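Local coordinates for putative enoyl-CoA hydratase/isomerase (PDB 3RSI), which probably acts on acyl-CoA thioesters as a hydro-lyase or isomerase of the enoyl-CoA hydratase/isomerase (crotonase) family, at residues G117-Q122 and P146-M151; V13-P18 and D52-A57; V128-A133 and V188-A193; R29-S34 and G63-V68; N207-V212 and S244-E249. All coordinates share one frame; numbering follows the deposited sequence.

Interaction 1: residues G117-Q122 and P146-M151; sequences GCEMLQ and PGAGSM
Glu119 and Ser150 hold the closest backbone approach of the two segments, their CA atoms 5.6 Å apart, where helix 116-121 faces the loop that turns through Gly149, the N-cap, into helix 150-157. This is the core of a crotonase fold, and Glu119 lies just beyond its glycine-rich helix start; in relatives a glutamate at the corresponding place is an active-site acid, a role consistent with this position but not established here. Chi1 (-63°) puts CG of Glu119 anti to the carbonyl carbon, the chain bends at chi2, and the carboxylate meets the loop 146-150. OE2 takes the N-H of Ala148 at 2.9 Å (152°) from its syn side, somewhat out of the carboxylate plane, and lies 3.2 Å from the Ala148 CB. OE1 accepts twice from Ser150: from the backbone N at 3.0 Å, nearly in line with the C-O bond, and from OG at a very short 2.5 Å. Three bonds thus fix the rotation of the carboxylate, while Leu137 also touches the side chain. A water joins the two backbones, donating to Glu119 O and Ala148 O. Gln122 acts as second shell: its NE2 gives one N-H to Ser150 OG at 2.9 Å and the other to Cys118 O at 3.0 Å, the latter almost straight (171°) and in the amide plane.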
# COMPACT_ATOMS: atom_id res chain seq x y z
N GLY B 117 -19.76 -2.67 -9.10
CA GLY B 117 -19.90 -2.25 -7.70
C GLY B 117 -18.56 -2.12 -6.99
O GLY B 117 -18.33 -1.18 -6.20
N CYS B 118 -17.68 -3.07 -7.27
CA CYS B 118 -16.37 -3.14 -6.64
C CYS B 118 -15.44 -2.16 -7.33
O CYS B 118 -14.52 -1.64 -6.71
CB CYS B 118 -15.84 -4.56 -6.68
SG CYS B 118 -14.33 -4.86 -5.72
N GLU B 119 -15.68 -1.89 -8.62
CA GLU B 119 -14.95 -0.83 -9.30
C GLU B 119 -15.24 0.54 -8.66
O GLU B 119 -14.30 1.30 -8.31
CB GLU B 119 -15.26 -0.79 -10.79
CG GLU B 119 -14.84 -2.05 -11.53
CD GLU B 119 -13.95 -1.76 -12.71
OE1 GLU B 119 -12.87 -1.14 -12.49
OE2 GLU B 119 -14.32 -2.11 -13.83
N MET B 120 -16.52 0.84 -8.45
CA MET B 120 -16.91 2.11 -7.83
C MET B 120 -16.48 2.23 -6.34
O MET B 120 -16.25 3.34 -5.84
CB MET B 120 -18.41 2.35 -7.96
CG MET B 120 -18.81 2.83 -9.34
SD MET B 120 -20.61 3.08 -9.52
CE MET B 120 -20.82 4.58 -8.56
N LEU B 121 -16.37 1.10 -5.66
CA LEU B 121 -15.94 1.08 -4.27
C LEU B 121 -14.58 1.77 -4.07
O LEU B 121 -14.34 2.37 -3.02
CB LEU B 121 -15.88 -0.35 -3.77
CG LEU B 121 -15.60 -0.58 -2.29
CD1 LEU B 121 -16.77 -0.22 -1.40
CD2 LEU B 121 -15.18 -2.04 -2.09
N GLN B 122 -13.72 1.68 -5.08
CA GLN B 122 -12.39 2.27 -5.01
C GLN B 122 -12.41 3.80 -4.99
O GLN B 122 -11.43 4.40 -4.58
CB GLN B 122 -11.50 1.72 -6.12
CG GLN B 122 -11.15 0.24 -5.91
CD GLN B 122 -10.78 -0.46 -7.19
OE1 GLN B 122 -9.66 -0.31 -7.68
NE2 GLN B 122 -11.72 -1.22 -7.76
N PRO B 146 -11.84 -5.42 -15.77
CA PRO B 146 -12.38 -4.34 -14.95
C PRO B 146 -11.70 -3.00 -15.29
O PRO B 146 -10.77 -2.54 -14.59
CB PRO B 146 -12.09 -4.80 -13.54
CG PRO B 146 -10.84 -5.57 -13.66
CD PRO B 146 -10.83 -6.20 -15.03
N GLY B 147 -12.18 -2.40 -16.38
CA GLY B 147 -11.62 -1.17 -16.93
C GLY B 147 -12.32 0.10 -16.49
O GLY B 147 -12.19 1.14 -17.12
N ALA B 148 -13.06 0.03 -15.39
CA ALA B 148 -13.63 1.22 -14.76
C ALA B 148 -12.74 1.69 -13.60
O ALA B 148 -13.23 2.01 -12.51
CB ALA B 148 -15.07 0.96 -14.32
N GLY B 149 -11.44 1.70 -13.84
CA GLY B 149 -10.47 2.23 -12.87
C GLY B 149 -9.71 1.22 -12.03
O GLY B 149 -8.72 1.60 -11.40
N SER B 150 -10.17 -0.03 -12.00
CA SER B 150 -9.61 -1.04 -11.06
C SER B 150 -8.16 -1.39 -11.36
O SER B 150 -7.37 -1.62 -10.44
CB SER B 150 -10.44 -2.33 -11.04
OG SER B 150 -11.75 -2.09 -10.51
N MET B 151 -7.81 -1.41 -12.64
CA MET B 151 -6.46 -1.79 -13.03
C MET B 151 -5.45 -0.70 -12.68
O MET B 151 -4.34 -1.00 -12.29
CB MET B 151 -6.42 -2.19 -14.50
CG MET B 151 -7.26 -3.45 -14.76
SD MET B 151 -7.31 -4.04 -16.46
CE MET B 151 -8.42 -2.84 -17.18
O HOH W 1 -12.22 2.08 -9.90

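Interaction 2: residues V13-P18 and D52-A57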
# COMPACT_ATOMS: atom_id res chain seq x y z
N VAL B 13 18.54 14.56 23.96
CA VAL B 13 19.40 13.91 23.00
C VAL B 13 20.45 13.12 23.78
O VAL B 13 21.25 13.70 24.54
CB VAL B 13 20.06 14.92 22.04
CG1 VAL B 13 21.05 14.21 21.08
CG2 VAL B 13 18.99 15.69 21.27
N GLU B 14 20.42 11.80 23.60
CA GLU B 14 21.31 10.89 24.30
C GLU B 14 22.06 10.01 23.29
O GLU B 14 21.46 9.39 22.41
CB GLU B 14 20.48 10.02 25.26
CG GLU B 14 21.14 8.69 25.67
CD GLU B 14 20.22 7.76 26.45
OE1 GLU B 14 19.08 8.17 26.78
OE2 GLU B 14 20.66 6.62 26.74
N ARG B 15 23.38 9.97 23.41
CA ARG B 15 24.23 9.14 22.54
C ARG B 15 24.63 7.86 23.28
O ARG B 15 25.21 7.95 24.36
CB ARG B 15 25.46 9.95 22.14
CG ARG B 15 26.42 9.25 21.22
CD ARG B 15 25.97 9.22 19.78
NE ARG B 15 27.03 8.70 18.92
CZ ARG B 15 27.89 9.45 18.22
NH1 ARG B 15 27.83 10.77 18.25
NH2 ARG B 15 28.81 8.86 17.47
N ASP B 16 24.30 6.70 22.71
CA ASP B 16 24.73 5.38 23.22
C ASP B 16 25.53 4.66 22.12
O ASP B 16 24.97 3.85 21.35
CB ASP B 16 23.51 4.54 23.63
CG ASP B 16 23.89 3.15 24.18
OD1 ASP B 16 24.96 3.02 24.79
OD2 ASP B 16 23.09 2.19 24.02
N GLY B 17 26.82 4.94 22.03
CA GLY B 17 27.64 4.39 20.96
C GLY B 17 27.13 4.85 19.60
O GLY B 17 26.92 6.03 19.40
N PRO B 18 26.90 3.91 18.67
CA PRO B 18 26.41 4.31 17.34
C PRO B 18 24.92 4.70 17.26
O PRO B 18 24.45 5.07 16.18
CB PRO B 18 26.66 3.06 16.49
CG PRO B 18 26.55 1.93 17.48
CD PRO B 18 27.09 2.45 18.77
N ASP B 52 29.25 10.42 10.93
CA ASP B 52 29.34 9.07 10.35
C ASP B 52 29.24 7.94 11.39
O ASP B 52 28.78 6.84 11.05
CB ASP B 52 30.66 8.92 9.57
CG ASP B 52 30.64 9.60 8.21
OD1 ASP B 52 29.57 10.05 7.74
OD2 ASP B 52 31.73 9.65 7.59
N GLY B 53 29.68 8.20 12.61
CA GLY B 53 29.59 7.24 13.72
C GLY B 53 28.18 7.00 14.25
O GLY B 53 27.93 6.04 15.00
N ILE B 54 27.24 7.87 13.90
CA ILE B 54 25.84 7.62 14.23
C ILE B 54 25.26 6.74 13.13
O ILE B 54 25.18 7.16 11.98
CB ILE B 54 25.03 8.92 14.37
CG1 ILE B 54 25.61 9.78 15.49
CG2 ILE B 54 23.57 8.58 14.67
CD1 ILE B 54 24.83 11.06 15.77
N ARG B 55 24.86 5.51 13.49
CA ARG B 55 24.30 4.55 12.51
C ARG B 55 22.77 4.36 12.57
O ARG B 55 22.17 3.81 11.65
CB ARG B 55 25.01 3.21 12.66
CG ARG B 55 26.51 3.24 12.25
CD ARG B 55 27.09 1.82 12.26
NE ARG B 55 28.53 1.77 12.03
CZ ARG B 55 29.24 0.65 11.83
NH1 ARG B 55 28.65 -0.55 11.83
NH2 ARG B 55 30.55 0.73 11.63
N ALA B 56 22.15 4.81 13.66
CA ALA B 56 20.71 4.71 13.82
C ALA B 56 20.24 5.70 14.87
O ALA B 56 20.98 6.04 15.81
CB ALA B 56 20.31 3.28 14.23
N ALA B 57 19.00 6.18 14.71
CA ALA B 57 18.36 7.09 15.64
C ALA B 57 17.01 6.53 16.08
O ALA B 57 16.28 5.91 15.28
CB ALA B 57 18.18 8.42 14.99
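Pro18 and Arg55 make the main polar link of this contact: the carbonyl oxygen of Pro18 accepts the N-H of Arg55 at 2.8 Å (157°), in the carbonyl plane. The same oxygen draws a weak second bond from Ala56 N at 3.4 Å, and the CA of Ile54 leans against it as well. One backbone oxygen is therefore approached by three consecutive residues of 52-57. Pro18 CA makes a C-H...O contact with Gly53 O at 3.3 Å. Arg15 supplies the second patch. One face of its guanidinium is covered by Ile54 CG1, 3.6 Å above its centre, while NH2 passes near Gly53 C at 3.8 Å. What positions this group is partly local: the side chain leaves the strand with CG anti to N (chi1 -179°), bends at chi2, and donates NE to Gly17 O at 2.7 Å, within the guanidinium plane. Farther out, NH1 forms a salt bridge with Asp51, whose other oxygen accepts from Gly53 N. The guanidinium of Arg55 turns to the third subunit instead, where Val205 O accepts from it. Gly17 and Pro18 link the hairpin of strands 11-16 and 19-24; strand 19-24, helix 35-50 and the parallel strand 56-61 form a beta-alpha-beta crossover, and Ile54 packs on Ile48 of that helix and on Val20.

Interaction 3: residues V128-A133 and V188-A193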
# COMPACT_ATOMS: atom_id res chain seq x y z
N VAL B 128 -17.35 0.23 5.15
CA VAL B 128 -17.83 -0.68 6.18
C VAL B 128 -18.40 -1.92 5.50
O VAL B 128 -19.30 -1.82 4.64
CB VAL B 128 -18.96 -0.03 7.01
CG1 VAL B 128 -19.42 -1.02 8.12
CG2 VAL B 128 -18.50 1.30 7.61
N SER B 129 -17.90 -3.09 5.88
CA SER B 129 -18.38 -4.34 5.30
C SER B 129 -19.23 -5.16 6.26
O SER B 129 -18.81 -5.51 7.37
CB SER B 129 -17.21 -5.21 4.83
OG SER B 129 -17.67 -6.40 4.24
N ASP B 130 -20.42 -5.51 5.79
CA ASP B 130 -21.19 -6.57 6.40
C ASP B 130 -20.31 -7.83 6.47
O ASP B 130 -19.58 -8.15 5.54
CB ASP B 130 -22.44 -6.86 5.56
CG ASP B 130 -23.42 -7.77 6.26
OD1 ASP B 130 -23.16 -8.99 6.33
OD2 ASP B 130 -24.46 -7.27 6.71
N GLU B 131 -20.39 -8.51 7.60
CA GLU B 131 -19.86 -9.85 7.83
C GLU B 131 -19.94 -10.79 6.62
O GLU B 131 -19.03 -11.59 6.36
CB GLU B 131 -20.75 -10.48 8.92
CG GLU B 131 -20.07 -11.32 9.87
CD GLU B 131 -21.06 -11.98 10.82
OE1 GLU B 131 -22.15 -11.42 11.13
OE2 GLU B 131 -20.71 -13.08 11.26
N HIS B 132 -21.06 -10.75 5.91
CA HIS B 132 -21.31 -11.70 4.83
C HIS B 132 -21.09 -11.13 3.42
O HIS B 132 -21.28 -11.83 2.44
CB HIS B 132 -22.73 -12.29 4.94
CG HIS B 132 -22.99 -12.96 6.25
ND1 HIS B 132 -22.16 -13.93 6.77
CD2 HIS B 132 -24.02 -12.83 7.13
CE1 HIS B 132 -22.65 -14.34 7.93
NE2 HIS B 132 -23.77 -13.69 8.16
N ALA B 133 -20.67 -9.87 3.32
CA ALA B 133 -20.29 -9.28 2.03
C ALA B 133 -19.12 -10.02 1.38
O ALA B 133 -18.29 -10.64 2.05
CB ALA B 133 -19.97 -7.83 2.18
N VAL B 188 -18.48 -5.70 10.20
CA VAL B 188 -19.46 -5.56 11.28
C VAL B 188 -20.50 -6.69 11.20
O VAL B 188 -20.62 -7.33 10.17
CB VAL B 188 -20.15 -4.20 11.20
CG1 VAL B 188 -19.11 -3.05 11.32
CG2 VAL B 188 -20.98 -4.08 9.90
N PRO B 189 -21.26 -6.94 12.30
CA PRO B 189 -22.26 -8.01 12.28
C PRO B 189 -23.32 -7.83 11.20
O PRO B 189 -23.69 -6.69 10.86
CB PRO B 189 -22.90 -7.96 13.69
CG PRO B 189 -21.86 -7.34 14.56
CD PRO B 189 -21.05 -6.41 13.66
N ALA B 190 -23.78 -8.96 10.67
CA ALA B 190 -24.82 -9.01 9.64
C ALA B 190 -25.91 -7.98 9.84
O ALA B 190 -26.49 -7.89 10.91
CB ALA B 190 -25.45 -10.43 9.60
N GLY B 191 -26.17 -7.20 8.80
CA GLY B 191 -27.30 -6.27 8.83
C GLY B 191 -27.01 -4.92 9.46
O GLY B 191 -27.90 -4.08 9.50
N THR B 192 -25.78 -4.68 9.94
CA THR B 192 -25.46 -3.43 10.67
C THR B 192 -24.56 -2.42 9.91
O THR B 192 -24.24 -1.35 10.46
CB THR B 192 -24.83 -3.73 12.07
OG1 THR B 192 -23.49 -4.23 11.93
CG2 THR B 192 -25.71 -4.74 12.84
N ALA B 193 -24.16 -2.75 8.67
CA ALA B 193 -23.25 -1.87 7.89
C ALA B 193 -23.75 -0.43 7.77
O ALA B 193 -22.97 0.50 7.95
CB ALA B 193 -23.00 -2.44 6.51
O HOH W 2 -25.26 -4.73 6.63
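Asp130 and Val188 form a parallel bridge with their CA atoms 5.3 Å apart, and Val188 bonds to the residues flanking Asp130, its N to Ser129 O at 2.9 Å and its O to Glu131 N at 2.8 Å. Two residues before Asp130, Val128 crosses Val188 at about a right angle, CG1 on CG1 at 3.8 Å, and the same Val128 methyl also leans on Ala193. Asp130 is the polar centre. Chi1 (-169°) sets its CG anti to the backbone N, and the carboxylate oxygens then meet both turns. OD2 receives the N-H of Gly191 at 2.7 Å in a nearly straight bond (174°) from the syn side, and a water bridges this oxygen to Ala193 N, at the start of helix 193-205. OD1 uses its anti lone pair for His132 N at 2.8 Å, an Asx turn within the type I turn 130-133. The sheet concerned is the parallel one of the crotonase fold, in which strand 126-130 lies between 105-109 and 186-188; the outermost strand here gives way to helix 193-205, whose Lys196 touches both valines and whose Leu200 touches Val128. Glu131, an exposed residue, makes a second carboxylate-to-turn bond: OE1 takes Ala190 N at 3.0 Å through its anti lone pair. His132 CD2 lies 3.7 Å from Ala190 CB. Gly191 takes the positive-phi place (86°) of a type II turn, and Thr192 OG1 closes that turn by donating to Pro189 O, which also accepts Thr192 N.

Interaction 4: residues R29-S34 and G63-V68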
# COMPACT_ATOMS: atom_id res chain seq x y z
N ARG B 29 2.29 18.80 28.62
CA ARG B 29 1.52 18.79 27.39
C ARG B 29 1.62 17.45 26.66
O ARG B 29 1.41 17.39 25.45
CB ARG B 29 2.03 19.89 26.45
CG ARG B 29 1.84 21.34 26.96
CD ARG B 29 0.42 21.81 26.89
NE ARG B 29 -0.28 21.34 25.69
CZ ARG B 29 -0.17 21.86 24.47
NH1 ARG B 29 0.63 22.89 24.23
NH2 ARG B 29 -0.86 21.33 23.46
N ARG B 30 1.92 16.39 27.41
CA ARG B 30 2.19 15.06 26.84
C ARG B 30 3.00 15.13 25.54
O ARG B 30 2.67 14.51 24.52
CB ARG B 30 0.89 14.28 26.68
CG ARG B 30 0.30 13.83 28.06
CD ARG B 30 -1.01 13.06 27.91
NE ARG B 30 -1.99 13.87 27.19
CZ ARG B 30 -3.04 13.42 26.52
NH1 ARG B 30 -3.32 12.13 26.46
NH2 ARG B 30 -3.83 14.28 25.89
N ASN B 31 4.08 15.90 25.62
CA ASN B 31 5.14 15.96 24.62
C ASN B 31 4.71 16.57 23.29
O ASN B 31 5.32 16.30 22.26
CB ASN B 31 5.78 14.57 24.45
CG ASN B 31 6.24 13.97 25.78
OD1 ASN B 31 6.69 14.69 26.68
ND2 ASN B 31 6.14 12.65 25.90
N ALA B 32 3.67 17.41 23.33
CA ALA B 32 3.22 18.17 22.16
C ALA B 32 4.37 18.96 21.57
O ALA B 32 5.17 19.57 22.30
CB ALA B 32 2.07 19.12 22.53
N LEU B 33 4.45 18.96 20.25
CA LEU B 33 5.43 19.76 19.53
C LEU B 33 5.32 21.23 19.91
O LEU B 33 4.24 21.74 20.09
CB LEU B 33 5.20 19.64 18.04
CG LEU B 33 5.36 18.25 17.42
CD1 LEU B 33 5.22 18.36 15.88
CD2 LEU B 33 6.69 17.60 17.83
N SER B 34 6.45 21.90 20.05
CA SER B 34 6.49 23.35 20.21
C SER B 34 7.51 23.89 19.22
O SER B 34 8.31 23.13 18.68
CB SER B 34 6.92 23.72 21.62
OG SER B 34 8.23 23.21 21.88
N GLY B 63 7.78 9.67 29.54
CA GLY B 63 6.64 9.19 30.33
C GLY B 63 5.75 8.26 29.53
O GLY B 63 6.22 7.43 28.77
N SER B 64 4.44 8.42 29.68
CA SER B 64 3.49 7.44 29.15
C SER B 64 2.76 7.91 27.89
O SER B 64 1.78 7.30 27.48
CB SER B 64 2.48 7.08 30.24
OG SER B 64 1.88 8.27 30.77
N ALA B 65 3.26 9.00 27.29
CA ALA B 65 2.76 9.54 26.02
C ALA B 65 3.92 9.71 25.05
O ALA B 65 5.03 10.04 25.45
CB ALA B 65 2.08 10.86 26.24
N TYR B 66 3.64 9.52 23.76
CA TYR B 66 4.66 9.73 22.74
C TYR B 66 4.66 11.20 22.35
O TYR B 66 5.62 11.90 22.61
CB TYR B 66 4.41 8.78 21.56
CG TYR B 66 5.31 8.91 20.35
CD1 TYR B 66 6.58 8.37 20.35
CD2 TYR B 66 4.85 9.51 19.19
CE1 TYR B 66 7.40 8.46 19.22
CE2 TYR B 66 5.63 9.58 18.06
CZ TYR B 66 6.91 9.07 18.08
OH TYR B 66 7.67 9.19 16.94
N CYS B 67 3.58 11.65 21.72
CA CYS B 67 3.42 13.04 21.33
C CYS B 67 1.97 13.24 20.94
O CYS B 67 1.49 12.61 19.99
CB CYS B 67 4.38 13.39 20.17
SG CYS B 67 4.14 15.03 19.44
N VAL B 68 1.26 14.07 21.72
CA VAL B 68 -0.16 14.40 21.48
C VAL B 68 -0.04 15.86 21.05
O VAL B 68 0.04 16.83 21.86
CB VAL B 68 -1.00 14.32 22.73
CG1 VAL B 68 -0.71 13.00 23.49
CG2 VAL B 68 -0.71 15.52 23.57
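Arg30 and Val68 are joined by a backbone bond, Val68 N to Arg30 O at 3.2 Å, and the CA of Cys67 adds a C-H...O contact to the same oxygen. The tight side is buried. Ala32 CB presses against Val68 O at 3.1 Å, and Cys67 SG, anti to its backbone N (chi1 172°), sits 4.0 Å from Leu33 CD2. Asn31 adds the polar part of the buried side: its ND2 reaches Ala65 O at 2.9 Å and Tyr66 O at 3.4 Å, both weak bonds, and finds a further acceptor in Ala62 O, while its OD1 takes the N-H of Arg26. The amide is thus fixed at both ends. The exposed side is looser, formed by the Arg30 chain and guanidinium and by the Arg29 carbonyl against Ala65 and Val68. Arg30 lays its CB on Ala65 CB at 3.6 Å; the chain bends at chi3, and the guanidinium presents one face to Val68 CG1, 3.8 Å above the centre, the two side chains crossing at about a right angle. Arg29 offers mainly its carbonyl oxygen, 3.4 Å from Val68 CG2. A type I' turn from Arg29 to Ala32, with left-handed Arg30 and Asn31, shapes this edge. Cys67 and Val68 pair in parallel with a strand of the third subunit, and Cys67 packs on Gly117 of that subunit. By likeness to other crotonases, 63-68 is probably the stretch that contributes to the oxyanion hole.

Interaction 5: residues N207-V212 and S244-E249; sequences NGPLAV and SADARE
Asp246 and Pro209 meet at the starts of two helices, and the path of the Asp246 side chain explains the contact. Its CB points at helix 209-222 and lies 3.2 Å from the bridging water. CG, set anti to the carbonyl carbon (chi1 -80°), stays near that water too, at 3.3 Å. The carboxylate is turned with chi2 near -1°, which eclipses OD1 with CA and places OD2 anti to CA, toward Pro209 and the water. OD1 accepts from Thr263 N of the C-terminal tail, and OD2 from Gly264 N. OD2 is the busier atom: the water donates to it at 2.6 Å, and Pro209 CD lies 3.5 Å away, the Pro209 and Asp246 side chains crossing at about a right angle. The water in turn accepts from Ala211 N at 3.1 Å, an N-H of the first turn of helix 209-222, so the acid reaches that helix start through a solvent molecule. A second, apolar touch lies alongside: Leu210, with CG anti to its backbone N, puts CD2 against Ser244 CB at 3.7 Å. Ser244 is itself an N-cap, its OG accepting from Ala247 N at 3.0 Å and also bonding to Val241 O. Gly208 holds the N-cap position of the other helix. Phe262 packs on both Pro209 and Asp246, while Pro209 reaches Arg55 of the third subunit and Ala211 its Leu144. The contact lies in the C-terminal helical region, which in crotonases takes part in trimer assembly.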
# COMPACT_ATOMS: atom_id res chain seq x y z
N ASN B 207 -17.20 17.78 11.72
CA ASN B 207 -15.88 18.32 11.37
C ASN B 207 -16.00 19.53 10.45
O ASN B 207 -17.04 19.75 9.83
CB ASN B 207 -15.02 17.22 10.74
CG ASN B 207 -14.82 16.03 11.67
OD1 ASN B 207 -15.02 16.14 12.90
ND2 ASN B 207 -14.43 14.90 11.10
N GLY B 208 -14.95 20.34 10.40
CA GLY B 208 -14.96 21.56 9.57
C GLY B 208 -15.15 21.17 8.11
O GLY B 208 -14.38 20.37 7.60
N PRO B 209 -16.19 21.72 7.44
CA PRO B 209 -16.46 21.28 6.06
C PRO B 209 -15.41 21.69 5.04
O PRO B 209 -15.16 20.92 4.10
CB PRO B 209 -17.81 21.92 5.73
CG PRO B 209 -18.39 22.34 6.97
CD PRO B 209 -17.28 22.56 7.96
N LEU B 210 -14.78 22.85 5.20
CA LEU B 210 -13.70 23.24 4.29
C LEU B 210 -12.47 22.36 4.54
O LEU B 210 -11.79 21.92 3.59
CB LEU B 210 -13.35 24.72 4.42
CG LEU B 210 -12.20 25.23 3.56
CD1 LEU B 210 -12.54 25.20 2.07
CD2 LEU B 210 -11.79 26.65 4.01
N ALA B 211 -12.21 22.09 5.82
CA ALA B 211 -11.13 21.20 6.24
C ALA B 211 -11.30 19.81 5.65
O ALA B 211 -10.37 19.28 5.07
CB ALA B 211 -11.07 21.11 7.73
N VAL B 212 -12.50 19.24 5.78
CA VAL B 212 -12.80 17.91 5.22
C VAL B 212 -12.68 17.86 3.68
O VAL B 212 -12.05 16.96 3.13
CB VAL B 212 -14.19 17.39 5.72
CG1 VAL B 212 -14.61 16.12 4.97
CG2 VAL B 212 -14.13 17.17 7.25
N SER B 244 -8.83 30.20 7.29
CA SER B 244 -10.29 30.15 7.25
C SER B 244 -10.91 30.67 8.55
O SER B 244 -10.27 30.67 9.62
CB SER B 244 -10.77 28.71 6.96
OG SER B 244 -10.50 27.82 8.05
N ALA B 245 -12.16 31.10 8.45
CA ALA B 245 -12.98 31.39 9.62
C ALA B 245 -13.14 30.13 10.49
O ALA B 245 -13.03 30.21 11.71
CB ALA B 245 -14.36 31.93 9.18
N ASP B 246 -13.37 28.99 9.85
CA ASP B 246 -13.58 27.74 10.60
C ASP B 246 -12.38 27.38 11.48
O ASP B 246 -12.59 26.96 12.61
CB ASP B 246 -13.88 26.56 9.67
CG ASP B 246 -15.32 26.54 9.20
OD1 ASP B 246 -16.12 27.41 9.60
OD2 ASP B 246 -15.66 25.63 8.43
N ALA B 247 -11.16 27.56 10.97
CA ALA B 247 -9.96 27.26 11.74
C ALA B 247 -9.89 28.07 13.04
O ALA B 247 -9.51 27.53 14.08
CB ALA B 247 -8.70 27.50 10.91
N ARG B 248 -10.23 29.35 12.97
CA ARG B 248 -10.22 30.24 14.14
C ARG B 248 -11.34 29.85 15.09
O ARG B 248 -11.17 29.88 16.33
CB ARG B 248 -10.38 31.71 13.71
N GLU B 249 -12.49 29.48 14.53
CA GLU B 249 -13.62 29.01 15.33
C GLU B 249 -13.23 27.76 16.11
O GLU B 249 -13.57 27.64 17.30
CB GLU B 249 -14.87 28.78 14.45
CG GLU B 249 -16.03 27.96 15.09
CD GLU B 249 -16.68 28.63 16.30
OE1 GLU B 249 -16.31 29.77 16.65
OE2 GLU B 249 -17.57 28.00 16.91
O HOH W 3 -13.77 23.91 7.86

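Overall arrangement
The contacts fall into separate parts of an extended chain. Interactions 2 and 4 share the N-terminal region, with centres 23 Å apart and nearest atoms about 9 Å apart; interactions 1 and 3 lie 21 Å apart by centres, about 7 Å at the nearest atoms, in successive elements of the core. Interactions 1 and 4 have centres 41 Å apart within one chain, on opposite sides of its centre, yet residues of the two come together across the subunit interface, as do those of interactions 2 and 5. This is consistent with a pocket built from more than one chain, though no ligand marks it here.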